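PDB 3DWC: metallocarboxypeptidase from Trypanosoma cruzi, which probably removes single amino acids, other than proline, from the C-terminal end of peptides, as a metal-dependent carboxypeptidase of the M32 family. Local coordinates for residues Ala26-His31 / Gly229-Val234; Ala214-Phe219 / Val259-Gly264; Trp223-Asp228 / His267-Ala272; Pro238-Gly241 / Asp246-Ile249. All coordinates share one frame; numbering follows the deposited sequence.

Contact 1: residues Ala26-His31 / Gly229-Val234; sequences ADWDSH and GGRLDV
W28 and D233 meet edge-on. The six-membered end of the indole presents CZ2 to the carboxylate, and W28 CZ2 lies 3.4 Å from D233 OD2. The oxygen sits at the ring edge, close to the indole plane. Ring and carboxylate planes are 64° apart, and the two side chains cross at about a right angle. W28 reaches the strand because its CG stands anti to the backbone N (chi1 172°).

One water joins the same two residues. It accepts from W28 NE1 at 2.8 Å and donates to D233 OD2 at 2.7 Å. The indole N-H thus reaches the acid through the water, while CZ2 touches it directly. No direct hydrogen bond links the two segments.

The contact sets helix 3-32 beside strand 230-234, an outer strand of the small mixed sheet. The axes of the two segments run 10.3 Å apart at 39°. R231 and D233 point toward the helix, while L232 between them points away, as alternation in a strand requires.

The charged pair lies within the strand. R231 grips D233 side-on with two nitrogens: R231 NE to D233 OD2 at 2.9 Å and R231 NH2 to D233 OD1 at 3.0 Å. Both oxygens use their syn lone pairs, and both lie in the guanidinium plane. The two bonds hold the carboxylate in place. Its OD2 also takes the water's hydrogen bond and lies against the indole edge. W28 also forms a cation-pi pair with R248. R231 NH1 bonds to the backbone O of M33 in the second subunit.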
loop_
_atom_site.group_PDB
_atom_site.type_symbol
_atom_site.label_atom_id
_atom_site.label_comp_id
_atom_site.label_asym_id
_atom_site.label_seq_id
_atom_site.Cartn_x
_atom_site.Cartn_y
_atom_site.Cartn_z
ATOM N N ALA B 26 -0.638 4.956 -1.626
ATOM C CA ALA B 26 -2.113 4.842 -1.637
ATOM C C ALA B 26 -2.647 4.720 -3.061
ATOM O O ALA B 26 -3.576 3.970 -3.314
ATOM C CB ALA B 26 -2.753 6.054 -0.927
ATOM N N ASP B 27 -2.029 5.431 -3.997
ATOM C CA ASP B 27 -2.486 5.399 -5.397
ATOM C C ASP B 27 -2.077 4.075 -6.022
ATOM O O ASP B 27 -2.879 3.418 -6.629
ATOM C CB ASP B 27 -1.961 6.590 -6.182
ATOM C CG ASP B 27 -2.555 6.664 -7.579
ATOM O OD1 ASP B 27 -3.802 6.770 -7.698
ATOM O OD2 ASP B 27 -1.804 6.527 -8.532
ATOM N N TRP B 28 -0.827 3.663 -5.826
ATOM C CA TRP B 28 -0.378 2.367 -6.313
ATOM C C TRP B 28 -1.286 1.227 -5.841
ATOM O O TRP B 28 -1.753 0.393 -6.649
ATOM C CB TRP B 28 1.126 2.125 -5.946
ATOM C CG TRP B 28 1.568 0.735 -6.268
ATOM C CD1 TRP B 28 2.059 0.294 -7.447
ATOM C CD2 TRP B 28 1.498 -0.413 -5.398
ATOM N NE1 TRP B 28 2.286 -1.073 -7.389
ATOM C CE2 TRP B 28 1.927 -1.530 -6.142
ATOM C CE3 TRP B 28 1.014 -0.617 -4.102
ATOM C CZ2 TRP B 28 1.987 -2.824 -5.596
ATOM C CZ3 TRP B 28 1.043 -1.926 -3.565
ATOM C CH2 TRP B 28 1.524 -3.010 -4.320
ATOM N N ASP B 29 -1.616 1.229 -4.545
ATOM C CA ASP B 29 -2.365 0.162 -3.932
ATOM C C ASP B 29 -3.791 0.148 -4.423
ATOM O O ASP B 29 -4.394 -0.946 -4.566
ATOM C CB ASP B 29 -2.269 0.338 -2.399
ATOM C CG ASP B 29 -2.996 -0.705 -1.642
ATOM O OD1 ASP B 29 -2.361 -1.669 -1.199
ATOM O OD2 ASP B 29 -4.226 -0.611 -1.510
ATOM N N SER B 30 -4.373 1.331 -4.655
ATOM C CA SER B 30 -5.766 1.394 -5.113
ATOM C C SER B 30 -5.927 0.672 -6.461
ATOM O O SER B 30 -6.987 0.185 -6.761
ATOM C CB SER B 30 -6.286 2.842 -5.228
ATOM O OG SER B 30 -5.529 3.498 -6.227
ATOM N N HIS B 31 -4.854 0.590 -7.232
ATOM C CA HIS B 31 -4.871 -0.034 -8.567
ATOM C C HIS B 31 -4.421 -1.481 -8.607
ATOM O O HIS B 31 -4.613 -2.121 -9.644
ATOM C CB HIS B 31 -3.974 0.756 -9.539
ATOM C CG HIS B 31 -4.494 2.114 -9.829
ATOM N ND1 HIS B 31 -3.902 3.254 -9.341
ATOM C CD2 HIS B 31 -5.608 2.521 -10.493
ATOM C CE1 HIS B 31 -4.612 4.310 -9.710
ATOM N NE2 HIS B 31 -5.667 3.889 -10.387
ATOM N N GLY B 229 14.532 -2.542 -4.748
ATOM C CA GLY B 229 14.039 -1.186 -4.689
ATOM C C GLY B 229 12.862 -0.955 -5.624
ATOM O O GLY B 229 12.661 0.140 -6.121
ATOM N N GLY B 230 12.064 -1.984 -5.842
ATOM C CA GLY B 230 10.925 -1.887 -6.727
ATOM C C GLY B 230 10.210 -3.212 -6.900
ATOM O O GLY B 230 10.632 -4.225 -6.331
ATOM N N ARG B 231 9.093 -3.191 -7.630
ATOM C CA ARG B 231 8.282 -4.386 -7.783
ATOM C C ARG B 231 7.706 -4.475 -9.173
ATOM O O ARG B 231 7.603 -3.444 -9.839
ATOM C CB ARG B 231 7.107 -4.367 -6.795
ATOM C CG ARG B 231 7.429 -4.509 -5.334
ATOM C CD ARG B 231 6.054 -4.504 -4.562
ATOM N NE ARG B 231 5.256 -5.655 -4.982
ATOM C CZ ARG B 231 5.380 -6.879 -4.471
ATOM N NH1 ARG B 231 6.152 -7.098 -3.430
ATOM N NH2 ARG B 231 4.629 -7.879 -4.940
ATOM N N LEU B 232 7.315 -5.689 -9.588
ATOM C CA LEU B 232 6.367 -5.898 -10.711
ATOM C C LEU B 232 5.061 -6.549 -10.229
ATOM O O LEU B 232 5.096 -7.543 -9.576
ATOM C CB LEU B 232 6.978 -6.795 -11.828
ATOM C CG LEU B 232 6.078 -7.250 -12.987
ATOM C CD1 LEU B 232 5.672 -6.082 -13.862
ATOM C CD2 LEU B 232 6.673 -8.372 -13.871
ATOM N N ASP B 233 3.914 -6.019 -10.617
ATOM C CA ASP B 233 2.604 -6.618 -10.225
ATOM C C ASP B 233 1.618 -6.465 -11.382
ATOM O O ASP B 233 2.020 -6.090 -12.458
ATOM C CB ASP B 233 2.062 -5.910 -8.972
ATOM C CG ASP B 233 2.896 -6.186 -7.756
ATOM O OD1 ASP B 233 2.858 -7.336 -7.250
ATOM O OD2 ASP B 233 3.627 -5.275 -7.321
ATOM N N VAL B 234 0.325 -6.718 -11.135
ATOM C CA VAL B 234 -0.743 -6.671 -12.154
ATOM C C VAL B 234 -1.770 -5.533 -11.863
ATOM O O VAL B 234 -2.155 -5.309 -10.721
ATOM C CB VAL B 234 -1.411 -8.040 -12.234
ATOM C CG1 VAL B 234 -2.652 -8.019 -13.133
ATOM C CG2 VAL B 234 -0.398 -9.081 -12.732
HETATM O O HOH W 1 3.840 -2.989 -8.746
#

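Contact 2: residues Ala214-Phe219 / Val259-Gly264; sequences ALCRFF and VTSLLG
C216 rests its thiol against helix 259-276. Its SG lies 4.0 Å from S261 OG and 4.1 Å from L262 CA. The sulfur thus sits against the backbone of the other helix where S261 passes to L262. C216 and L262 also have the nearest CA atoms of the pair, 5.9 Å apart. No hydrogen bond is formed across the contact. S261 OG has a weak bond to T251 OG1 instead.

F219 comes next, one turn after C216, and again faces the partner helix. Its CD2 meets L262 CD2 at 3.9 Å, and the two side chains cross obliquely. F219 CG is anti to its carbonyl carbon (chi1 -76°), which brings ring atom CD2 up to the leucine's methyl CD2; the approach is oblique to the ring. The CB of L262 does not aim straight at the other helix, but its branched end bends nearer. One leucine therefore receives both residues: C216 at its CA and F219 at its CD2. All four touching residues are buried.

The segments run in nearly the same direction, with a signed crossing angle of -26° and 9.8 Å between axes. Y253 lies against both C216 and S261. Helix 312-326 packs beside L215 and F218 through Y325, and F219 meets the ring of F314. Helix 334-341 packs on L263 through I341. The contact thus joins helices 209-222 and 259-276, with helices 312-326 and 334-341 alongside and the end of strand 246-251 nearby.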
loop_
_atom_site.group_PDB
_atom_site.type_symbol
_atom_site.label_atom_id
_atom_site.label_comp_id
_atom_site.label_asym_id
_atom_site.label_seq_id
_atom_site.Cartn_x
_atom_site.Cartn_y
_atom_site.Cartn_z
ATOM N N ALA B 214 7.322 -14.617 -15.900
ATOM C CA ALA B 214 8.723 -14.959 -15.761
ATOM C C ALA B 214 9.598 -14.308 -16.841
ATOM O O ALA B 214 10.733 -13.824 -16.566
ATOM C CB ALA B 214 8.895 -16.489 -15.749
ATOM N N LEU B 215 9.107 -14.301 -18.066
ATOM C CA LEU B 215 9.793 -13.651 -19.178
ATOM C C LEU B 215 9.961 -12.136 -18.994
ATOM O O LEU B 215 11.030 -11.557 -19.272
ATOM C CB LEU B 215 9.072 -13.941 -20.490
ATOM C CG LEU B 215 9.784 -13.474 -21.760
ATOM C CD1 LEU B 215 11.211 -14.092 -21.935
ATOM C CD2 LEU B 215 8.957 -13.748 -22.945
ATOM N N CYS B 216 8.906 -11.505 -18.524
ATOM C CA CYS B 216 8.930 -10.091 -18.215
ATOM C C CYS B 216 9.977 -9.760 -17.145
ATOM O O CYS B 216 10.740 -8.810 -17.314
ATOM C CB CYS B 216 7.533 -9.648 -17.787
ATOM S SG CYS B 216 6.330 -9.469 -19.179
ATOM N N ARG B 217 9.999 -10.509 -16.046
ATOM C CA ARG B 217 10.992 -10.295 -15.001
ATOM C C ARG B 217 12.378 -10.505 -15.542
ATOM O O ARG B 217 13.309 -9.863 -15.083
ATOM C CB ARG B 217 10.811 -11.246 -13.806
ATOM C CG ARG B 217 9.538 -10.997 -13.035
ATOM C CD ARG B 217 9.371 -11.912 -11.806
ATOM N NE ARG B 217 8.091 -11.506 -11.254
ATOM C CZ ARG B 217 7.918 -10.520 -10.374
ATOM N NH1 ARG B 217 8.963 -9.883 -9.833
ATOM N NH2 ARG B 217 6.671 -10.215 -10.008
ATOM N N PHE B 218 12.528 -11.479 -16.447
ATOM C CA PHE B 218 13.821 -11.751 -17.047
ATOM C C PHE B 218 14.258 -10.490 -17.773
ATOM O O PHE B 218 15.386 -10.062 -17.638
ATOM C CB PHE B 218 13.784 -12.936 -18.011
ATOM C CG PHE B 218 15.058 -13.101 -18.782
ATOM C CD1 PHE B 218 16.175 -13.632 -18.182
ATOM C CD2 PHE B 218 15.152 -12.679 -20.101
ATOM C CE1 PHE B 218 17.364 -13.745 -18.878
ATOM C CE2 PHE B 218 16.319 -12.803 -20.798
ATOM C CZ PHE B 218 17.424 -13.345 -20.208
ATOM N N PHE B 219 13.338 -9.850 -18.493
ATOM C CA PHE B 219 13.697 -8.639 -19.181
ATOM C C PHE B 219 13.923 -7.453 -18.285
ATOM O O PHE B 219 14.849 -6.667 -18.545
ATOM C CB PHE B 219 12.820 -8.361 -20.392
ATOM C CG PHE B 219 13.165 -9.236 -21.567
ATOM C CD1 PHE B 219 14.218 -8.897 -22.407
ATOM C CD2 PHE B 219 12.448 -10.401 -21.834
ATOM C CE1 PHE B 219 14.553 -9.717 -23.507
ATOM C CE2 PHE B 219 12.753 -11.184 -22.911
ATOM C CZ PHE B 219 13.815 -10.855 -23.753
ATOM N N VAL B 259 3.078 -10.115 -26.768
ATOM C CA VAL B 259 3.831 -8.947 -27.244
ATOM C C VAL B 259 3.439 -7.701 -26.471
ATOM O O VAL B 259 4.301 -6.986 -26.015
ATOM C CB VAL B 259 3.606 -8.747 -28.775
ATOM C CG1 VAL B 259 4.164 -7.403 -29.278
ATOM C CG2 VAL B 259 4.232 -9.905 -29.524
ATOM N N THR B 260 2.144 -7.450 -26.311
ATOM C CA THR B 260 1.708 -6.167 -25.781
ATOM C C THR B 260 2.214 -5.976 -24.388
ATOM O O THR B 260 2.678 -4.918 -24.031
ATOM C CB THR B 260 0.179 -6.005 -25.741
ATOM O OG1 THR B 260 -0.320 -6.157 -27.062
ATOM C CG2 THR B 260 -0.154 -4.569 -25.314
ATOM N N SER B 261 2.121 -7.047 -23.626
ATOM C CA SER B 261 2.533 -7.094 -22.287
ATOM C C SER B 261 4.053 -7.092 -22.089
ATOM O O SER B 261 4.551 -6.434 -21.175
ATOM C CB SER B 261 1.916 -8.346 -21.662
ATOM O OG SER B 261 2.607 -8.644 -20.479
ATOM N N LEU B 262 4.785 -7.809 -22.934
ATOM C CA LEU B 262 6.261 -7.741 -22.920
ATOM C C LEU B 262 6.797 -6.332 -23.212
ATOM O O LEU B 262 7.649 -5.772 -22.503
ATOM C CB LEU B 262 6.782 -8.671 -24.013
ATOM C CG LEU B 262 8.154 -9.337 -23.896
ATOM C CD1 LEU B 262 8.702 -9.550 -25.315
ATOM C CD2 LEU B 262 9.163 -8.693 -22.969
ATOM N N LEU B 263 6.337 -5.792 -24.332
ATOM C CA LEU B 263 6.727 -4.451 -24.718
ATOM C C LEU B 263 6.247 -3.378 -23.737
ATOM O O LEU B 263 6.926 -2.352 -23.517
ATOM C CB LEU B 263 6.281 -4.133 -26.131
ATOM C CG LEU B 263 7.179 -4.652 -27.252
ATOM C CD1 LEU B 263 7.758 -6.041 -26.992
ATOM C CD2 LEU B 263 6.250 -4.703 -28.434
ATOM N N GLY B 264 5.069 -3.598 -23.191
ATOM C CA GLY B 264 4.566 -2.777 -22.073
ATOM C C GLY B 264 5.463 -2.761 -20.847
ATOM O O GLY B 264 5.758 -1.724 -20.299
#

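Contact 3: residues Trp223-Asp228 / His267-Ala272; sequences WKFDFD and HETGHA. With CO (cobalt (II) ion), chain Q; GLY (glycine), chain O.
T269 packs its methyl group against W223. From CB the side chain forks. CG2 lies anti to the backbone N and meets W223 CB at 3.6 Å, then the start of the indole, W223 CG, at 4.1 Å. The methyl approaches this ring obliquely. The same CG2 comes within 4.4 Å of F225 CD1, so it sits between the two aromatic residues. The other branch, OG1, turns back along its own helix and bonds to V265 O, which leaves an apolar surface for the loop.

One turn on, A272 continues that surface. Its CB lies at the edge of the F225 ring, 3.6 Å from F225 CE1 and close to the ring plane. The F225 ring turns its edge to F227, with CD2 over the centre of that ring's face.

The loop segment begins as helix 209-222 ends in a Schellman motif, with K224 as its C-prime residue. K224 points away from the metal helix, and its NZ comes 3.1 Å from the N of a bound glycine.

The other side of 267-272 carries the metal. H267 NE2 and H271 NE2 each bind cobalt at 2.2 Å; E298 and three waters complete the site. E268, the predicted proton donor/acceptor, accepts from a metal-bound water at OE2, 2.7 Å away. Two histidines one helical turn apart with a glutamate after the first form the HExxH motif of metallopeptidases.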
loop_
_atom_site.group_PDB
_atom_site.type_symbol
_atom_site.label_atom_id
_atom_site.label_comp_id
_atom_site.label_asym_id
_atom_site.label_seq_id
_atom_site.Cartn_x
_atom_site.Cartn_y
_atom_site.Cartn_z
ATOM N N TRP B 223 17.370 -5.207 -18.148
ATOM C CA TRP B 223 17.514 -3.751 -17.945
ATOM C C TRP B 223 18.123 -3.337 -16.585
ATOM O O TRP B 223 18.154 -2.155 -16.231
ATOM C CB TRP B 223 16.169 -3.037 -18.174
ATOM C CG TRP B 223 16.088 -2.437 -19.521
ATOM C CD1 TRP B 223 16.303 -1.143 -19.847
ATOM C CD2 TRP B 223 15.670 -3.088 -20.724
ATOM N NE1 TRP B 223 16.086 -0.943 -21.187
ATOM C CE2 TRP B 223 15.695 -2.129 -21.747
ATOM C CE3 TRP B 223 15.270 -4.389 -21.031
ATOM C CZ2 TRP B 223 15.393 -2.431 -23.035
ATOM C CZ3 TRP B 223 14.978 -4.680 -22.327
ATOM C CH2 TRP B 223 15.023 -3.709 -23.311
ATOM N N LYS B 224 18.553 -4.328 -15.818
ATOM C CA LYS B 224 19.153 -4.153 -14.496
ATOM C C LYS B 224 18.238 -3.406 -13.545
ATOM O O LYS B 224 18.678 -2.672 -12.687
ATOM C CB LYS B 224 20.549 -3.558 -14.637
ATOM C CG LYS B 224 21.314 -4.284 -15.725
ATOM C CD LYS B 224 22.741 -3.960 -15.748
ATOM C CE LYS B 224 23.401 -4.524 -17.032
ATOM N NZ LYS B 224 23.556 -6.069 -17.109
ATOM N N PHE B 225 16.928 -3.634 -13.676
ATOM C CA PHE B 225 15.980 -3.217 -12.636
ATOM C C PHE B 225 16.434 -3.721 -11.232
ATOM O O PHE B 225 16.769 -4.900 -10.983
ATOM C CB PHE B 225 14.557 -3.656 -13.000
ATOM C CG PHE B 225 13.471 -3.101 -12.099
ATOM C CD1 PHE B 225 12.789 -1.950 -12.427
ATOM C CD2 PHE B 225 13.065 -3.791 -10.982
ATOM C CE1 PHE B 225 11.786 -1.491 -11.617
ATOM C CE2 PHE B 225 12.094 -3.322 -10.171
ATOM C CZ PHE B 225 11.444 -2.177 -10.475
ATOM N N ASP B 226 16.498 -2.788 -10.300
ATOM C CA ASP B 226 16.795 -3.165 -8.930
ATOM C C ASP B 226 15.524 -3.672 -8.206
ATOM O O ASP B 226 14.667 -2.889 -7.829
ATOM C CB ASP B 226 17.376 -1.963 -8.200
ATOM C CG ASP B 226 17.811 -2.291 -6.772
ATOM O OD1 ASP B 226 17.774 -3.478 -6.351
ATOM O OD2 ASP B 226 18.183 -1.321 -6.094
ATOM N N PHE B 227 15.392 -4.982 -8.054
ATOM C CA PHE B 227 14.212 -5.573 -7.400
ATOM C C PHE B 227 14.227 -5.452 -5.875
ATOM O O PHE B 227 13.261 -5.755 -5.218
ATOM C CB PHE B 227 14.073 -7.028 -7.795
ATOM C CG PHE B 227 13.383 -7.231 -9.156
ATOM C CD1 PHE B 227 14.101 -7.584 -10.276
ATOM C CD2 PHE B 227 12.036 -7.034 -9.274
ATOM C CE1 PHE B 227 13.473 -7.776 -11.486
ATOM C CE2 PHE B 227 11.393 -7.238 -10.458
ATOM C CZ PHE B 227 12.114 -7.605 -11.570
ATOM N N ASP B 228 15.338 -5.009 -5.304
ATOM C CA ASP B 228 15.351 -4.669 -3.894
ATOM C C ASP B 228 14.878 -3.231 -3.665
ATOM O O ASP B 228 14.848 -2.768 -2.525
ATOM C CB ASP B 228 16.752 -4.860 -3.318
ATOM C CG ASP B 228 17.093 -6.329 -3.125
ATOM O OD1 ASP B 228 18.219 -6.687 -3.400
ATOM O OD2 ASP B 228 16.240 -7.124 -2.712
ATOM N N HIS B 267 8.653 -0.805 -21.745
ATOM C CA HIS B 267 8.294 0.617 -21.662
ATOM C C HIS B 267 8.323 1.153 -20.207
ATOM O O HIS B 267 8.955 2.155 -19.898
ATOM C CB HIS B 267 6.880 0.785 -22.278
ATOM C CG HIS B 267 6.445 2.205 -22.389
ATOM N ND1 HIS B 267 6.503 2.908 -23.574
ATOM C CD2 HIS B 267 5.980 3.070 -21.457
ATOM C CE1 HIS B 267 6.114 4.158 -23.360
ATOM N NE2 HIS B 267 5.792 4.278 -22.082
ATOM N N GLU B 268 7.622 0.476 -19.299
ATOM C CA GLU B 268 7.564 0.926 -17.924
ATOM C C GLU B 268 8.883 0.767 -17.217
ATOM O O GLU B 268 9.229 1.573 -16.398
ATOM C CB GLU B 268 6.481 0.173 -17.171
ATOM C CG GLU B 268 5.119 0.334 -17.753
ATOM C CD GLU B 268 4.652 1.781 -17.872
ATOM O OE1 GLU B 268 5.019 2.612 -17.014
ATOM O OE2 GLU B 268 3.867 2.083 -18.824
ATOM N N THR B 269 9.630 -0.262 -17.555
ATOM C CA THR B 269 10.968 -0.413 -17.031
ATOM C C THR B 269 11.828 0.766 -17.473
ATOM O O THR B 269 12.644 1.250 -16.708
ATOM C CB THR B 269 11.560 -1.781 -17.402
ATOM O OG1 THR B 269 10.740 -2.780 -16.843
ATOM C CG2 THR B 269 13.035 -1.994 -16.865
ATOM N N GLY B 270 11.629 1.272 -18.683
ATOM C CA GLY B 270 12.410 2.443 -19.112
ATOM C C GLY B 270 12.125 3.671 -18.239
ATOM O O GLY B 270 13.037 4.395 -17.913
ATOM N N HIS B 271 10.845 3.920 -17.925
ATOM C CA HIS B 271 10.435 4.938 -16.932
ATOM C C HIS B 271 11.103 4.665 -15.559
ATOM O O HIS B 271 11.721 5.562 -14.958
ATOM C CB HIS B 271 8.907 4.949 -16.735
ATOM C CG HIS B 271 8.115 5.589 -17.839
ATOM N ND1 HIS B 271 8.288 6.892 -18.242
ATOM C CD2 HIS B 271 7.059 5.128 -18.550
ATOM C CE1 HIS B 271 7.437 7.179 -19.215
ATOM N NE2 HIS B 271 6.672 6.129 -19.410
ATOM N N ALA B 272 11.017 3.404 -15.095
ATOM C CA ALA B 272 11.551 2.987 -13.800
ATOM C C ALA B 272 13.019 3.278 -13.635
ATOM O O ALA B 272 13.466 3.680 -12.541
ATOM C CB ALA B 272 11.302 1.478 -13.571
HETATM CO CO CO Q . 5.054 5.997 -20.883
HETATM N N GLY O . 25.482 -5.171 -19.316
HETATM C CA GLY O . 26.573 -5.550 -18.377
HETATM C C GLY O . 27.389 -4.404 -17.807
HETATM O O GLY O . 27.293 -4.092 -16.605
HETATM O O HOH W 2 3.649 4.629 -19.764
HETATM O O HOH W 3 3.700 6.243 -22.042
HETATM O O HOH W 4 3.726 7.497 -20.024
#

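Contact 4: residues Pro238-Gly241 / Asp246-Ile249; sequences PFCG and DVRI
C240 lays its sulfur over the branched side chains of V247 and I249. SG is 3.6 Å from V247 CG1 and 3.9 Å from I249 CG2. The sulfur lies anti to the backbone N (chi1 175°), and this carries it across to the neighbouring strand. C240 and I249 form an antiparallel non-hydrogen-bonded pair with only 4.2 Å between their CA atoms. Their side chains share the sheet face that looks to helix 259-276.

G241 and R248 form the next pair, which is hydrogen-bonded. G241 N donates to R248 O at 2.7 Å, and R248 N donates to G241 O at 3.0 Å. On the other side of the C240-I249 pair, F239 O receives a CA-H...O contact from I249 CA at 3.3 Å. F239 N is held by T250 OG1.

R248 leaves by the other face of the sheet, extended from CG to NE. The extended chain runs alongside its own strand to D246 and holds it side-on, with R248 NE 2.8 Å from D246 OD1 and NH2 bonded to OD2. The NE partner lies in the guanidinium plane, but the same NE stands above the carboxylate plane. R248 NH1 makes a salt bridge with D29 of the second subunit, so this arginine ties the hairpin to the dimer interface.

On the helix face, C240 touches E268. These two strands are a beta hairpin, and the short outer strand 240-241 lies next to E268 of the HExxH helix, a placing reminiscent of the edge strand beside the active site in other HExxH peptidases.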
loop_
_atom_site.group_PDB
_atom_site.type_symbol
_atom_site.label_atom_id
_atom_site.label_comp_id
_atom_site.label_asym_id
_atom_site.label_seq_id
_atom_site.Cartn_x
_atom_site.Cartn_y
_atom_site.Cartn_z
ATOM N N PRO B 238 -1.316 -0.783 -17.359
ATOM C CA PRO B 238 0.092 -0.703 -16.962
ATOM C C PRO B 238 0.547 0.716 -16.655
ATOM O O PRO B 238 0.206 1.651 -17.367
ATOM C CB PRO B 238 0.846 -1.245 -18.187
ATOM C CG PRO B 238 -0.097 -1.168 -19.274
ATOM C CD PRO B 238 -1.436 -1.436 -18.666
ATOM N N PHE B 239 1.272 0.867 -15.567
ATOM C CA PHE B 239 1.844 2.147 -15.220
ATOM C C PHE B 239 3.094 1.869 -14.401
ATOM O O PHE B 239 3.350 0.743 -14.018
ATOM C CB PHE B 239 0.859 3.032 -14.432
ATOM C CG PHE B 239 0.458 2.465 -13.103
ATOM C CD1 PHE B 239 1.042 2.901 -11.931
ATOM C CD2 PHE B 239 -0.536 1.499 -13.021
ATOM C CE1 PHE B 239 0.652 2.355 -10.677
ATOM C CE2 PHE B 239 -0.913 0.950 -11.784
ATOM C CZ PHE B 239 -0.302 1.382 -10.624
ATOM N N CYS B 240 3.850 2.937 -14.178
ATOM C CA CYS B 240 5.057 2.957 -13.357
ATOM C C CYS B 240 4.737 3.926 -12.227
ATOM O O CYS B 240 4.494 5.127 -12.460
ATOM C CB CYS B 240 6.231 3.514 -14.184
ATOM S SG CYS B 240 7.792 3.758 -13.296
ATOM N N GLY B 241 4.726 3.440 -11.004
ATOM C CA GLY B 241 4.361 4.329 -9.912
ATOM C C GLY B 241 5.096 4.130 -8.608
ATOM O O GLY B 241 6.211 3.644 -8.592
ATOM N N ASP B 246 11.377 2.963 -4.296
ATOM C CA ASP B 246 10.516 1.816 -4.237
ATOM C C ASP B 246 9.601 1.941 -5.436
ATOM O O ASP B 246 8.444 2.307 -5.302
ATOM C CB ASP B 246 9.767 1.841 -2.874
ATOM C CG ASP B 246 8.905 0.612 -2.641
ATOM O OD1 ASP B 246 8.626 -0.128 -3.634
ATOM O OD2 ASP B 246 8.470 0.411 -1.454
ATOM N N VAL B 247 10.142 1.651 -6.633
ATOM C CA VAL B 247 9.449 1.938 -7.890
ATOM C C VAL B 247 8.674 0.689 -8.291
ATOM O O VAL B 247 9.244 -0.375 -8.377
ATOM C CB VAL B 247 10.435 2.330 -9.023
ATOM C CG1 VAL B 247 9.628 2.530 -10.423
ATOM C CG2 VAL B 247 11.187 3.524 -8.639
ATOM N N ARG B 248 7.379 0.831 -8.493
ATOM C CA ARG B 248 6.469 -0.266 -8.659
ATOM C C ARG B 248 5.731 -0.078 -10.001
ATOM O O ARG B 248 4.970 0.876 -10.177
ATOM C CB ARG B 248 5.463 -0.331 -7.484
ATOM C CG ARG B 248 6.169 -0.475 -6.142
ATOM C CD ARG B 248 5.234 -0.831 -5.014
ATOM N NE ARG B 248 5.970 -0.898 -3.753
ATOM C CZ ARG B 248 5.394 -1.184 -2.600
ATOM N NH1 ARG B 248 4.107 -1.427 -2.564
ATOM N NH2 ARG B 248 6.083 -1.139 -1.474
ATOM N N ILE B 249 5.976 -1.025 -10.907
ATOM C CA ILE B 249 5.395 -1.053 -12.214
ATOM C C ILE B 249 4.391 -2.201 -12.311
ATOM O O ILE B 249 4.463 -3.166 -11.583
ATOM C CB ILE B 249 6.472 -1.165 -13.303
ATOM C CG1 ILE B 249 7.141 -2.528 -13.352
ATOM C CG2 ILE B 249 7.562 -0.126 -13.119
ATOM C CD1 ILE B 249 7.886 -2.679 -14.665
#

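Overall arrangement
Three contacts gather round the small mixed sheet. Contacts 1 and 4 are closest, with centres about 6 Å apart, and share it through the neighbouring strands 230-234 and 246-251. Contact 3 lies about 9 Å from contact 4, centre to centre, where helix 259-276 passes over the sheet. Contact 2 uses the start of that same helix, its centre about 12 Å from that of contact 3 and 17 Å from that of contact 1. Along the chain contact 4 is nested inside the loops closed by contacts 2 and 3, whereas contact 1 closes before contact 4 opens. The sheet thus has helix 3-32 and the second subunit on one side and the metal-binding helix on the other.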